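Local coordinates for protein SusD homolog (Bacteroides thetaiotaomicron VPI-5482, PDB 3FDH) that probably binds glycans at the outer membrane, as a SusD/RagB-family lipoprotein of a Bacteroides sugar-uptake system, at residues S18-F23 against G99-G104; A26-S31 against K87-I92; G81-L86 against A121-F126. All coordinates share one frame; numbering follows the deposited sequence.

Contact 1. Residues S18-F23 against G99-G104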
loop_
_atom_site.group_PDB
_atom_site.type_symbol
_atom_site.label_atom_id
_atom_site.label_comp_id
_atom_site.label_asym_id
_atom_site.label_seq_id
_atom_site.Cartn_x
_atom_site.Cartn_y
_atom_site.Cartn_z
ATOM N N SER A 18 7.749 13.251 -28.290
ATOM C CA SER A 18 6.682 14.184 -27.845
ATOM C C SER A 18 5.284 13.679 -28.110
ATOM O O SER A 18 4.890 13.477 -29.245
ATOM C CB SER A 18 6.841 15.522 -28.537
ATOM O OG SER A 18 5.829 16.419 -28.077
ATOM N N VAL A 19 4.552 13.476 -27.033
ATOM C CA VAL A 19 3.161 13.059 -27.128
ATOM C C VAL A 19 2.297 13.909 -26.219
ATOM O O VAL A 19 2.797 14.518 -25.262
ATOM C CB VAL A 19 2.959 11.533 -26.879
ATOM C CG1 VAL A 19 3.874 10.719 -27.796
ATOM C CG2 VAL A 19 3.186 11.166 -25.461
ATOM N N ALA A 20 1.009 13.974 -26.544
ATOM C CA ALA A 20 0.035 14.751 -25.752
ATOM C C ALA A 20 -0.004 14.244 -24.313
ATOM O O ALA A 20 0.019 13.039 -24.048
ATOM C CB ALA A 20 -1.372 14.719 -26.387
ATOM N N SER A 21 -0.062 15.188 -23.385
ATOM C CA SER A 21 0.004 14.862 -21.951
ATOM C C SER A 21 -0.979 13.810 -21.510
ATOM O O SER A 21 -0.677 13.004 -20.651
ATOM C CB SER A 21 -0.200 16.100 -21.080
ATOM O OG SER A 21 0.913 16.962 -21.158
ATOM N N ARG A 22 -2.162 13.817 -22.097
ATOM C CA ARG A 22 -3.190 12.854 -21.696
ATOM C C ARG A 22 -2.730 11.417 -21.911
ATOM O O ARG A 22 -2.985 10.539 -21.088
ATOM C CB ARG A 22 -4.531 13.126 -22.379
ATOM C CG ARG A 22 -4.561 13.002 -23.879
ATOM C CD ARG A 22 -5.852 13.568 -24.387
ATOM N NE ARG A 22 -6.025 13.406 -25.821
ATOM C CZ ARG A 22 -5.598 14.269 -26.742
ATOM N NH1 ARG A 22 -4.945 15.386 -26.409
ATOM N NH2 ARG A 22 -5.834 14.001 -28.017
ATOM N N PHE A 23 -2.008 11.198 -22.992
ATOM C CA PHE A 23 -1.526 9.849 -23.303
ATOM C C PHE A 23 -0.425 9.437 -22.322
ATOM O O PHE A 23 -0.275 8.259 -21.937
ATOM C CB PHE A 23 -1.070 9.760 -24.763
ATOM C CG PHE A 23 -2.174 10.082 -25.745
ATOM C CD1 PHE A 23 -3.381 9.410 -25.674
ATOM C CD2 PHE A 23 -2.021 11.085 -26.707
ATOM C CE1 PHE A 23 -4.410 9.721 -26.571
ATOM C CE2 PHE A 23 -3.031 11.372 -27.589
ATOM C CZ PHE A 23 -4.220 10.704 -27.518
ATOM N N GLY A 99 3.878 27.878 -22.467
ATOM C CA GLY A 99 4.961 27.582 -23.383
ATOM C C GLY A 99 4.927 26.122 -23.739
ATOM O O GLY A 99 5.530 25.696 -24.714
ATOM N N GLY A 100 4.184 25.363 -22.955
ATOM C CA GLY A 100 4.048 23.922 -23.212
ATOM C C GLY A 100 3.098 23.608 -24.353
ATOM O O GLY A 100 2.156 24.332 -24.622
ATOM N N ARG A 101 3.349 22.500 -25.027
ATOM C CA ARG A 101 2.478 22.077 -26.131
ATOM C C ARG A 101 1.047 21.842 -25.670
ATOM O O ARG A 101 0.097 21.924 -26.462
ATOM C CB ARG A 101 2.976 20.799 -26.804
ATOM C CG ARG A 101 3.052 19.607 -25.893
ATOM C CD ARG A 101 3.200 18.338 -26.669
ATOM N NE ARG A 101 1.953 17.945 -27.317
ATOM C CZ ARG A 101 1.886 16.988 -28.225
ATOM N NH1 ARG A 101 3.004 16.398 -28.605
ATOM N NH2 ARG A 101 0.731 16.641 -28.770
ATOM N N ASP A 102 0.903 21.560 -24.382
ATOM C CA ASP A 102 -0.409 21.252 -23.830
ATOM C C ASP A 102 -0.922 22.352 -22.923
ATOM O O ASP A 102 -1.752 22.127 -22.064
ATOM C CB ASP A 102 -0.382 19.922 -23.100
ATOM C CG ASP A 102 -0.127 18.765 -24.020
ATOM O OD1 ASP A 102 -0.528 18.865 -25.202
ATOM O OD2 ASP A 102 0.477 17.771 -23.580
ATOM N N HIS A 103 -0.396 23.541 -23.112
ATOM C CA HIS A 103 -0.879 24.704 -22.356
ATOM C C HIS A 103 -2.401 24.744 -22.328
ATOM O O HIS A 103 -3.064 24.534 -23.331
ATOM C CB HIS A 103 -0.361 26.010 -22.964
ATOM C CG HIS A 103 -0.790 26.231 -24.390
ATOM N ND1 HIS A 103 -0.149 25.641 -25.464
ATOM C CD2 HIS A 103 -1.788 26.980 -24.918
ATOM C CE1 HIS A 103 -0.739 26.011 -26.586
ATOM N NE2 HIS A 103 -1.736 26.824 -26.283
ATOM N N GLY A 104 -2.946 25.030 -21.163
ATOM C CA GLY A 104 -4.395 25.131 -20.983
ATOM C C GLY A 104 -5.039 23.884 -20.425
ATOM O O GLY A 104 -6.238 23.851 -20.152
#
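Asp102 meets the start of helix 21-37 through a single oxygen. Two hydrogen bonds converge on its OD2: the backbone N of Ser21 donates from above the carboxylate plane, 2.6 Å from OD2, while Ser21 OG donates to the anti lone pair of OD2, also with 2.6 Å between OG and OD2. Ser21 is the first helical residue, following Ala20 at the N-cap position, so the carboxylate takes up a first-turn N-H and would probably be favoured by the positive end of the helix dipole. A third hydrogen bond runs from Arg101 NH1 to Ser18 OG, 2.9 Å away and exactly in the guanidinium plane. An alanine in place of Asp102 would probably leave the N-H and hydroxyl of Ser21 without this shared acceptor and Arg101 without its nearby negative charge.

The charged pair lies within 99-104: Arg101 NE, set by a bend at chi3 (-74°), reaches Asp102 OD1 in a weak, long salt bridge of 3.4 Å.

Packing completes the grip, with Val19 C and Ala20 N over one guanidinium face and Ala20 CB 3.7 Å from NH2. The chemistry is mainly polar: hydrogen bonds tie the helix start to the loop, while the arginine-aspartate pair belongs to the loop itself.

Contact 2. Residues A26-S31 against K87-I92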
loop_
_atom_site.group_PDB
_atom_site.type_symbol
_atom_site.label_atom_id
_atom_site.label_comp_id
_atom_site.label_asym_id
_atom_site.label_seq_id
_atom_site.Cartn_x
_atom_site.Cartn_y
_atom_site.Cartn_z
ATOM N N ALA A 26 -2.050 8.417 -19.028
ATOM C CA ALA A 26 -2.659 7.059 -19.042
ATOM C C ALA A 26 -1.601 6.078 -18.554
ATOM O O ALA A 26 -1.850 5.179 -17.738
ATOM C CB ALA A 26 -3.128 6.673 -20.454
ATOM N N ASP A 27 -0.390 6.314 -19.026
ATOM C CA ASP A 27 0.740 5.442 -18.698
ATOM C C ASP A 27 1.189 5.624 -17.262
ATOM O O ASP A 27 1.532 4.670 -16.572
ATOM C CB ASP A 27 1.932 5.732 -19.606
ATOM C CG ASP A 27 3.029 4.712 -19.456
ATOM O OD1 ASP A 27 2.946 3.625 -20.082
ATOM O OD2 ASP A 27 4.001 5.012 -18.738
ATOM N N VAL A 28 1.185 6.870 -16.812
ATOM C CA VAL A 28 1.634 7.212 -15.455
ATOM C C VAL A 28 0.696 6.564 -14.435
ATOM O O VAL A 28 1.115 5.983 -13.444
ATOM C CB VAL A 28 1.754 8.783 -15.275
ATOM C CG1 VAL A 28 1.770 9.217 -13.816
ATOM C CG2 VAL A 28 2.982 9.344 -16.064
ATOM N N ILE A 29 -0.595 6.620 -14.715
ATOM C CA ILE A 29 -1.567 6.058 -13.779
ATOM C C ILE A 29 -1.415 4.536 -13.740
ATOM O O ILE A 29 -1.405 3.887 -12.664
ATOM C CB ILE A 29 -2.986 6.451 -14.159
ATOM C CG1 ILE A 29 -3.162 7.971 -14.023
ATOM C CG2 ILE A 29 -4.032 5.724 -13.313
ATOM C CD1 ILE A 29 -4.505 8.465 -14.585
ATOM N N THR A 30 -1.264 3.973 -14.922
ATOM C CA THR A 30 -1.143 2.520 -15.064
ATOM C C THR A 30 0.093 2.018 -14.331
ATOM O O THR A 30 0.065 1.064 -13.536
ATOM C CB THR A 30 -1.031 2.125 -16.525
ATOM O OG1 THR A 30 -2.242 2.483 -17.218
ATOM C CG2 THR A 30 -0.814 0.627 -16.645
ATOM N N SER A 31 1.188 2.685 -14.612
ATOM C CA SER A 31 2.465 2.303 -14.002
ATOM C C SER A 31 2.505 2.529 -12.497
ATOM O O SER A 31 3.078 1.702 -11.755
ATOM C CB SER A 31 3.652 2.979 -14.703
ATOM O OG SER A 31 3.698 4.365 -14.456
ATOM N N LYS A 87 9.335 10.999 -13.744
ATOM C CA LYS A 87 9.842 11.775 -14.867
ATOM C C LYS A 87 8.710 12.104 -15.819
ATOM O O LYS A 87 8.583 13.226 -16.277
ATOM C CB LYS A 87 10.925 10.993 -15.618
ATOM C CG LYS A 87 11.541 11.725 -16.808
ATOM C CD LYS A 87 12.593 10.857 -17.502
ATOM N N ASN A 88 7.900 11.099 -16.104
ATOM C CA ASN A 88 6.803 11.238 -17.058
ATOM C C ASN A 88 5.790 12.258 -16.540
ATOM O O ASN A 88 5.298 13.101 -17.286
ATOM C CB ASN A 88 6.115 9.883 -17.339
ATOM C CG ASN A 88 6.945 8.976 -18.212
ATOM O OD1 ASN A 88 7.832 9.443 -18.935
ATOM N ND2 ASN A 88 6.651 7.664 -18.179
ATOM N N ALA A 89 5.492 12.178 -15.246
ATOM C CA ALA A 89 4.535 13.118 -14.612
ATOM C C ALA A 89 5.041 14.544 -14.759
ATOM O O ALA A 89 4.297 15.483 -15.033
ATOM C CB ALA A 89 4.320 12.783 -13.124
ATOM N N ARG A 90 6.344 14.670 -14.624
ATOM C CA ARG A 90 6.993 15.973 -14.678
ATOM C C ARG A 90 6.986 16.518 -16.087
ATOM O O ARG A 90 6.909 17.725 -16.292
ATOM C CB ARG A 90 8.397 15.930 -14.097
ATOM C CG ARG A 90 8.355 15.871 -12.587
ATOM C CD ARG A 90 9.715 15.646 -12.000
ATOM N NE ARG A 90 9.738 15.877 -10.561
ATOM C CZ ARG A 90 10.769 15.601 -9.767
ATOM N NH1 ARG A 90 11.846 15.019 -10.253
ATOM N NH2 ARG A 90 10.713 15.902 -8.481
ATOM N N ILE A 91 7.036 15.604 -17.044
ATOM C CA ILE A 91 6.973 15.995 -18.471
ATOM C C ILE A 91 5.578 16.565 -18.728
ATOM O O ILE A 91 5.421 17.591 -19.383
ATOM C CB ILE A 91 7.306 14.828 -19.421
ATOM C CG1 ILE A 91 8.816 14.538 -19.380
ATOM C CG2 ILE A 91 6.889 15.153 -20.840
ATOM C CD1 ILE A 91 9.231 13.211 -20.018
ATOM N N ILE A 92 4.566 15.929 -18.153
ATOM C CA ILE A 92 3.195 16.399 -18.323
ATOM C C ILE A 92 3.072 17.805 -17.734
ATOM O O ILE A 92 2.486 18.723 -18.321
ATOM C CB ILE A 92 2.185 15.501 -17.587
ATOM C CG1 ILE A 92 2.115 14.095 -18.231
ATOM C CG2 ILE A 92 0.827 16.175 -17.590
ATOM C CD1 ILE A 92 1.239 13.051 -17.455
HETATM O O HOH W 1 4.842 6.391 -16.527
#
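Val28 points at segment 87-92 of helix 76-95, and its two methyl branches divide the work. From CB, CG1 stands anti to the backbone N (chi1 161°) and comes within 4.4 Å of Ala89 CB. The other branch, CG2, presses closest: it lies 3.4 Å from Asn88 CB, the two side chains sliding past each other in opposite directions. The same methyl sits 3.9 Å from the backbone N of Ala89 and touches Ile92 CD1 at 4.3 Å, so it spans a full turn of the facing helix.

Beside this apolar patch runs a polar strip bridged by water. The carboxylate of Asp27 and the amide of Asn88 are turned 71° apart, and OD2 stays 3.8 Å from ND2, too far to bond directly. A water closes the distance, donating to Asp27 OD2 and accepting from Asn88 ND2 at 2.8 Å; it also bonds Ser31 OG. Met115 of helix 106-127 touches Val28 as well, and Ala116 of that helix meets Ala89.

The segment axes approach to 9.7 Å and run nearly antiparallel, at 151°. This is close antiparallel packing of two long helices that are not neighbours in sequence, as expected in the helical, TPR-related framework of SusD-like proteins.

Contact 3. Residues G81-L86 against A121-F126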
loop_
_atom_site.group_PDB
_atom_site.type_symbol
_atom_site.label_atom_id
_atom_site.label_comp_id
_atom_site.label_asym_id
_atom_site.label_seq_id
_atom_site.Cartn_x
_atom_site.Cartn_y
_atom_site.Cartn_z
ATOM N N GLY A 81 11.365 2.090 -12.030
ATOM C CA GLY A 81 9.975 2.305 -12.463
ATOM C C GLY A 81 9.318 3.522 -11.828
ATOM O O GLY A 81 8.607 4.283 -12.485
ATOM N N ILE A 82 9.607 3.717 -10.554
ATOM C CA ILE A 82 9.074 4.842 -9.808
ATOM C C ILE A 82 9.662 6.151 -10.363
ATOM O O ILE A 82 8.942 7.105 -10.610
ATOM C CB ILE A 82 9.328 4.691 -8.304
ATOM C CG1 ILE A 82 8.467 3.532 -7.757
ATOM C CG2 ILE A 82 9.021 5.999 -7.582
ATOM C CD1 ILE A 82 9.029 2.947 -6.429
ATOM N N TYR A 83 10.966 6.162 -10.589
ATOM C CA TYR A 83 11.637 7.335 -11.158
ATOM C C TYR A 83 11.139 7.603 -12.575
ATOM O O TYR A 83 10.895 8.741 -12.960
ATOM C CB TYR A 83 13.155 7.223 -11.122
ATOM C CG TYR A 83 13.735 7.607 -9.779
ATOM C CD1 TYR A 83 13.910 8.944 -9.451
ATOM C CD2 TYR A 83 14.133 6.639 -8.858
ATOM C CE1 TYR A 83 14.452 9.317 -8.245
ATOM C CE2 TYR A 83 14.675 7.001 -7.620
ATOM C CZ TYR A 83 14.830 8.346 -7.321
ATOM O OH TYR A 83 15.358 8.769 -6.113
ATOM N N SER A 84 10.906 6.540 -13.315
ATOM C CA SER A 84 10.370 6.679 -14.679
ATOM C C SER A 84 8.980 7.351 -14.686
ATOM O O SER A 84 8.681 8.206 -15.510
ATOM C CB SER A 84 10.260 5.308 -15.361
ATOM O OG SER A 84 9.669 5.469 -16.647
ATOM N N SER A 85 8.128 6.918 -13.772
ATOM C CA SER A 85 6.761 7.441 -13.677
ATOM C C SER A 85 6.799 8.883 -13.219
ATOM O O SER A 85 6.019 9.701 -13.681
ATOM C CB SER A 85 5.908 6.596 -12.730
ATOM O OG SER A 85 5.851 5.258 -13.153
ATOM N N LEU A 86 7.767 9.195 -12.351
ATOM C CA LEU A 86 7.956 10.563 -11.837
ATOM C C LEU A 86 8.392 11.476 -12.961
ATOM O O LEU A 86 7.868 12.571 -13.134
ATOM C CB LEU A 86 8.978 10.613 -10.688
ATOM C CG LEU A 86 9.372 11.989 -10.130
ATOM C CD1 LEU A 86 8.149 12.741 -9.692
ATOM C CD2 LEU A 86 10.370 11.901 -8.940
ATOM N N ALA A 121 6.576 10.127 -2.912
ATOM C CA ALA A 121 6.326 9.542 -1.581
ATOM C C ALA A 121 6.836 8.115 -1.529
ATOM O O ALA A 121 7.411 7.672 -0.529
ATOM C CB ALA A 121 4.844 9.579 -1.259
ATOM N N LEU A 122 6.618 7.376 -2.606
ATOM C CA LEU A 122 7.103 5.963 -2.639
ATOM C C LEU A 122 8.614 5.986 -2.519
ATOM O O LEU A 122 9.243 5.199 -1.823
ATOM C CB LEU A 122 6.630 5.230 -3.915
ATOM C CG LEU A 122 5.142 4.873 -3.993
ATOM C CD1 LEU A 122 4.753 4.439 -5.416
ATOM C CD2 LEU A 122 4.768 3.801 -2.964
ATOM N N ILE A 123 9.210 6.958 -3.170
ATOM C CA ILE A 123 10.661 7.066 -3.119
ATOM C C ILE A 123 11.096 7.337 -1.683
ATOM O O ILE A 123 11.981 6.677 -1.102
ATOM C CB ILE A 123 11.205 8.215 -4.019
ATOM C CG1 ILE A 123 11.097 7.857 -5.507
ATOM C CG2 ILE A 123 12.668 8.473 -3.729
ATOM C CD1 ILE A 123 11.487 8.998 -6.441
ATOM N N ALA A 124 10.491 8.372 -1.138
ATOM C CA ALA A 124 10.869 8.843 0.188
ATOM C C ALA A 124 10.574 7.798 1.235
ATOM O O ALA A 124 11.367 7.544 2.106
ATOM C CB ALA A 124 10.187 10.197 0.523
ATOM N N ASP A 125 9.420 7.175 1.139
ATOM C CA ASP A 125 8.995 6.199 2.172
ATOM C C ASP A 125 9.835 4.934 2.206
ATOM O O ASP A 125 10.185 4.392 3.295
ATOM C CB ASP A 125 7.537 5.838 2.003
ATOM C CG ASP A 125 6.654 6.961 2.370
ATOM O OD1 ASP A 125 7.111 7.902 3.069
ATOM O OD2 ASP A 125 5.496 6.918 1.917
ATOM N N PHE A 126 10.218 4.492 1.011
ATOM C CA PHE A 126 10.896 3.206 0.901
ATOM C C PHE A 126 12.377 3.302 0.924
ATOM O O PHE A 126 13.022 2.441 1.492
ATOM C CB PHE A 126 10.341 2.378 -0.273
ATOM C CG PHE A 126 9.031 1.839 0.053
ATOM C CD1 PHE A 126 7.892 2.630 -0.064
ATOM C CD2 PHE A 126 8.928 0.603 0.638
ATOM C CE1 PHE A 126 6.712 2.169 0.367
ATOM C CE2 PHE A 126 7.747 0.125 1.029
ATOM C CZ PHE A 126 6.635 0.904 0.922
#
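The Tyr83 ring receives Ile123 CD1 over one face, 3.6 Å from the ring centroid and 20° off the normal, a CH-pi contact displaced slightly toward the rim. CE1 and CZ are the ring atoms nearest to this methyl. At the phenol end, Ile123 CG2 lies 3.6 Å from Tyr83 OH, while the hydroxyl itself is hydrogen-bonded to Pro131 O. The Phe126 ring does not reach 81-86; Leu122 O of its own helix lies in plane at its edge, and outside the segments Tyr464 meets it edge-to-face and Arg439 is its cation-pi partner.

Segments 81-86 and 121-126 run roughly antiparallel, at 148°, their axes 10.2 Å apart, within the helix-rich fold of the SusD family. Here helices 76-95 and 106-127 pack as a buried helical hairpin, and Asn36 of helix 21-37 touches both Ile82 and Leu122.

Ile123 takes the largest share of the contact. Its CG1, anti to the carbonyl carbon (chi1 -72°), meets Ile82 CG2 at 3.5 Å, tighter than usual for two carbons. Beyond it, CD1 has Leu86 CD2 at 4.0 Å besides the tyrosine face, the leucine and isoleucine side chains crossing at about a right angle. Ile82 sends its own CD1 to Leu122 CB, 4.2 Å away.

In the fold
Contacts 2 and 3 are buried, their centres about 19 Å and 13 Å from the chain centre; contact 1, at about 30 Å, is peripheral and only partly buried. The chemistry follows that gradient: charge and hydrogen bonds in contact 1, a methyl patch with a water bridge at its margin in contact 2, and apolar packing against an aromatic face in contact 3. Helix 21-37 serves contacts 1 and 2, helix 76-95 serves contacts 2 and 3, so the three follow one another through a shared helical bundle. Neighbours touch: Ser21 CB packs on Ile92 CG2, and Ser31 OG lies 2.7 Å from Ser85 OG, a probable hydrogen bond. Contacts 1 and 3 do not meet.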